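PDB 3PGB: amine oxidase from Emericella nidulans, which is a copper- and topaquinone-dependent amine oxidase that probably oxidises primary amines to aldehydes, with release of ammonia and hydrogen peroxide. Local coordinates for the interface of chains A and B. Residues are numbered along the deposited sequence; one frame, centred on the assembly and turned at random. Chains: chain A/B, Putative uncharacterized protein.

The interface of chains A and B. Residues chain A 554, 576, 578, 598, 600, 612, 722-723; chain B 521, 699.
Strands 548-562, 570-580 and 597-603 of chain A, with the end of strand 714-722 and the loop residues A:Glu612 and A:Asn723, receive two loop residues of chain B, B:Tyr521 and B:Val699. B:Tyr521 enters as a plug, phenol end first. Its chi1 of -48° sets CG beside the backbone N, and with chi2 at -65° the ring turns one face to A:Asn723 and its CD1 rim to A:Arg578 and A:Glu612. The amide nitrogen ND2 of A:Asn723 sits over the centre of that face, 3.6 Å from CG of B:Tyr521, with the amide nearly perpendicular to the ring. At the rim, B:Tyr521 CD1 lies 3.6 Å from NH2 of A:Arg578, whose guanidinium stands at 80° to the ring and turns a face to this edge. A:Glu612 flanks the same corner. Its carboxylate OE2 accepts a bent 2.7 Å salt-bridging hydrogen bond from A:Arg578 NH1 through the syn lone pair, tilted out of the guanidinium plane; this internal pairing should help steady both groups. Deeper in, the phenol oxygen B:Tyr521 OH lies at the imidazole edge of A:His600, in the ring plane, and 3.5 Å from A:Val554 CG1. The imidazole is fixed at the neighbouring edge, where A:His600 NE2 donates to A:Gln598 OE1 (3.2 Å) in both the ring and carbonyl planes, while A:Leu722 CG packs over one face. A:Gln598 NE2 reaches a water 2.8 Å away that also binds B:Val699 N, linking the chains. Beside the plug, A:Leu576 CD2 and B:Val699 CG2 meet tip to tip at 3.7 Å. The contact's centre is about 35 Å from A:Asp403, the predicted catalytic base. Copper amine oxidases are homodimers, and this plug-and-socket contact, repeated by the two-fold, probably helps lock the subunits together.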
ATOM      1  N   VAL A 554      14.822  13.304   7.491  1.00 15.64           N
ATOM      2  CA  VAL A 554      13.982  14.103   8.350  1.00 15.85           C
ATOM      3  C   VAL A 554      13.205  13.124   9.181  1.00 16.49           C
ATOM      4  O   VAL A 554      12.420  12.332   8.652  1.00 16.61           O
ATOM      5  CB  VAL A 554      13.020  14.990   7.568  1.00 15.88           C
ATOM      6  CG1 VAL A 554      12.103  15.749   8.528  1.00 15.50           C
ATOM      7  CG2 VAL A 554      13.801  15.947   6.697  1.00 15.95           C
ATOM      8  N   LEU A 576      11.336  17.450  15.060  1.00 21.39           N
ATOM      9  CA  LEU A 576      11.997  17.024  13.835  1.00 21.26           C
ATOM     10  C   LEU A 576      13.480  16.870  14.121  1.00 21.26           C
ATOM     11  O   LEU A 576      14.072  17.715  14.789  1.00 21.30           O
ATOM     12  CB  LEU A 576      11.811  18.042  12.703  1.00 21.21           C
ATOM     13  CG  LEU A 576      10.469  18.113  11.978  1.00 20.68           C
ATOM     14  CD1 LEU A 576      10.584  19.036  10.773  1.00 19.51           C
ATOM     15  CD2 LEU A 576      10.002  16.729  11.547  1.00 20.50           C
ATOM     16  N   ARG A 578      16.891  16.587  11.904  1.00 21.69           N
ATOM     17  CA  ARG A 578      17.420  16.707  10.545  1.00 21.98           C
ATOM     18  C   ARG A 578      18.912  16.441  10.451  1.00 22.05           C
ATOM     19  O   ARG A 578      19.687  16.912  11.281  1.00 22.20           O
ATOM     20  CB  ARG A 578      17.136  18.088   9.985  1.00 21.94           C
ATOM     21  CG  ARG A 578      15.685  18.455  10.047  1.00 22.56           C
ATOM     22  CD  ARG A 578      15.314  19.353   8.908  1.00 23.78           C
ATOM     23  NE  ARG A 578      14.238  20.254   9.273  1.00 25.29           N
ATOM     24  CZ  ARG A 578      13.776  21.210   8.480  1.00 27.30           C
ATOM     25  NH1 ARG A 578      14.289  21.376   7.258  1.00 27.75           N
ATOM     26  NH2 ARG A 578      12.794  21.998   8.908  1.00 27.83           N
ATOM     27  N   GLN A 598      11.872  10.044   7.556  1.00 18.82           N
ATOM     28  CA  GLN A 598      11.595  10.282   6.145  1.00 18.75           C
ATOM     29  C   GLN A 598      12.920  10.483   5.418  1.00 18.54           C
ATOM     30  O   GLN A 598      13.851  11.071   5.968  1.00 18.22           O
ATOM     31  CB  GLN A 598      10.696  11.509   5.957  1.00 18.92           C
ATOM     32  CG  GLN A 598       9.303  11.377   6.562  1.00 18.97           C
ATOM     33  CD  GLN A 598       8.401  12.559   6.234  1.00 19.11           C
ATOM     34  OE1 GLN A 598       8.800  13.483   5.527  1.00 18.33           O
ATOM     35  NE2 GLN A 598       7.173  12.527   6.746  1.00 19.20           N
ATOM     36  N   HIS A 600      14.722  12.027   2.014  1.00 17.75           N
ATOM     37  CA  HIS A 600      14.525  13.025   0.964  1.00 17.56           C
ATOM     38  C   HIS A 600      15.751  13.124   0.065  1.00 17.66           C
ATOM     39  O   HIS A 600      16.875  13.114   0.550  1.00 17.79           O
ATOM     40  CB  HIS A 600      14.287  14.413   1.570  1.00 17.45           C
ATOM     41  CG  HIS A 600      13.134  14.488   2.519  1.00 16.81           C
ATOM     42  ND1 HIS A 600      12.932  15.570   3.343  1.00 16.84           N
ATOM     43  CD2 HIS A 600      12.124  13.625   2.779  1.00 17.66           C
ATOM     44  CE1 HIS A 600      11.843  15.378   4.064  1.00 17.30           C
ATOM     45  NE2 HIS A 600      11.335  14.202   3.746  1.00 17.42           N
ATOM     46  N   GLU A 612      14.266  26.396   2.290  1.00 20.60           N
ATOM     47  CA  GLU A 612      14.098  24.969   2.429  1.00 20.46           C
ATOM     48  C   GLU A 612      14.568  24.266   1.142  1.00 20.01           C
ATOM     49  O   GLU A 612      14.093  24.582   0.049  1.00 19.94           O
ATOM     50  CB  GLU A 612      12.627  24.685   2.739  1.00 20.55           C
ATOM     51  CG  GLU A 612      12.332  23.304   3.243  1.00 20.61           C
ATOM     52  CD  GLU A 612      12.932  23.010   4.600  1.00 21.06           C
ATOM     53  OE1 GLU A 612      12.754  23.819   5.535  1.00 20.33           O
ATOM     54  OE2 GLU A 612      13.564  21.940   4.739  1.00 22.63           O
ATOM     55  N   LEU A 722       8.702  17.199  -2.415  1.00 16.05           N
ATOM     56  CA  LEU A 722       8.861  17.608  -1.026  1.00 15.82           C
ATOM     57  C   LEU A 722       9.480  19.003  -1.025  1.00 15.59           C
ATOM     58  O   LEU A 722      10.637  19.168  -1.410  1.00 15.47           O
ATOM     59  CB  LEU A 722       9.745  16.606  -0.283  1.00 15.96           C
ATOM     60  CG  LEU A 722       9.734  16.641   1.248  1.00 15.93           C
ATOM     61  CD1 LEU A 722      10.259  17.967   1.761  1.00 16.33           C
ATOM     62  CD2 LEU A 722       8.344  16.369   1.795  1.00 15.84           C
ATOM     63  N   ASN A 723       8.689  19.997  -0.615  1.00 15.15           N
ATOM     64  CA  ASN A 723       9.058  21.411  -0.700  1.00 15.08           C
ATOM     65  C   ASN A 723       9.597  21.822  -2.071  1.00 15.06           C
ATOM     66  O   ASN A 723      10.461  22.687  -2.170  1.00 14.76           O
ATOM     67  CB  ASN A 723      10.067  21.761   0.393  1.00 15.13           C
ATOM     68  CG  ASN A 723       9.478  21.666   1.772  1.00 14.61           C
ATOM     69  OD1 ASN A 723       8.361  22.118   2.015  1.00 14.40           O
ATOM     70  ND2 ASN A 723      10.231  21.080   2.695  1.00 14.73           N
TER
ATOM     71  N   TYR B 521       8.342  22.567   8.578  1.00 16.64           N
ATOM     72  CA  TYR B 521       8.886  23.398   7.516  1.00 16.67           C
ATOM     73  C   TYR B 521       8.120  24.702   7.424  1.00 16.81           C
ATOM     74  O   TYR B 521       6.927  24.754   7.711  1.00 16.91           O
ATOM     75  CB  TYR B 521       8.745  22.711   6.162  1.00 16.76           C
ATOM     76  CG  TYR B 521       9.185  21.274   6.118  1.00 16.94           C
ATOM     77  CD1 TYR B 521      10.510  20.928   6.315  1.00 17.61           C
ATOM     78  CD2 TYR B 521       8.278  20.262   5.842  1.00 17.99           C
ATOM     79  CE1 TYR B 521      10.923  19.614   6.256  1.00 18.25           C
ATOM     80  CE2 TYR B 521       8.680  18.946   5.777  1.00 18.99           C
ATOM     81  CZ  TYR B 521      10.006  18.632   5.986  1.00 18.92           C
ATOM     82  OH  TYR B 521      10.406  17.325   5.934  1.00 21.23           O
ATOM     83  N   VAL B 699       4.309  15.576   8.514  1.00 15.41           N
ATOM     84  CA  VAL B 699       4.994  16.856   8.572  1.00 14.94           C
ATOM     85  C   VAL B 699       4.666  17.600   7.279  1.00 14.43           C
ATOM     86  O   VAL B 699       5.393  17.482   6.298  1.00 14.42           O
ATOM     87  CB  VAL B 699       6.522  16.675   8.713  1.00 15.08           C
ATOM     88  CG1 VAL B 699       7.203  18.030   8.899  1.00 15.11           C
ATOM     89  CG2 VAL B 699       6.840  15.749   9.879  1.00 14.83           C
TER
HETATM   90  O   HOH W   1       4.808  13.845   6.101  1.00 22.29           O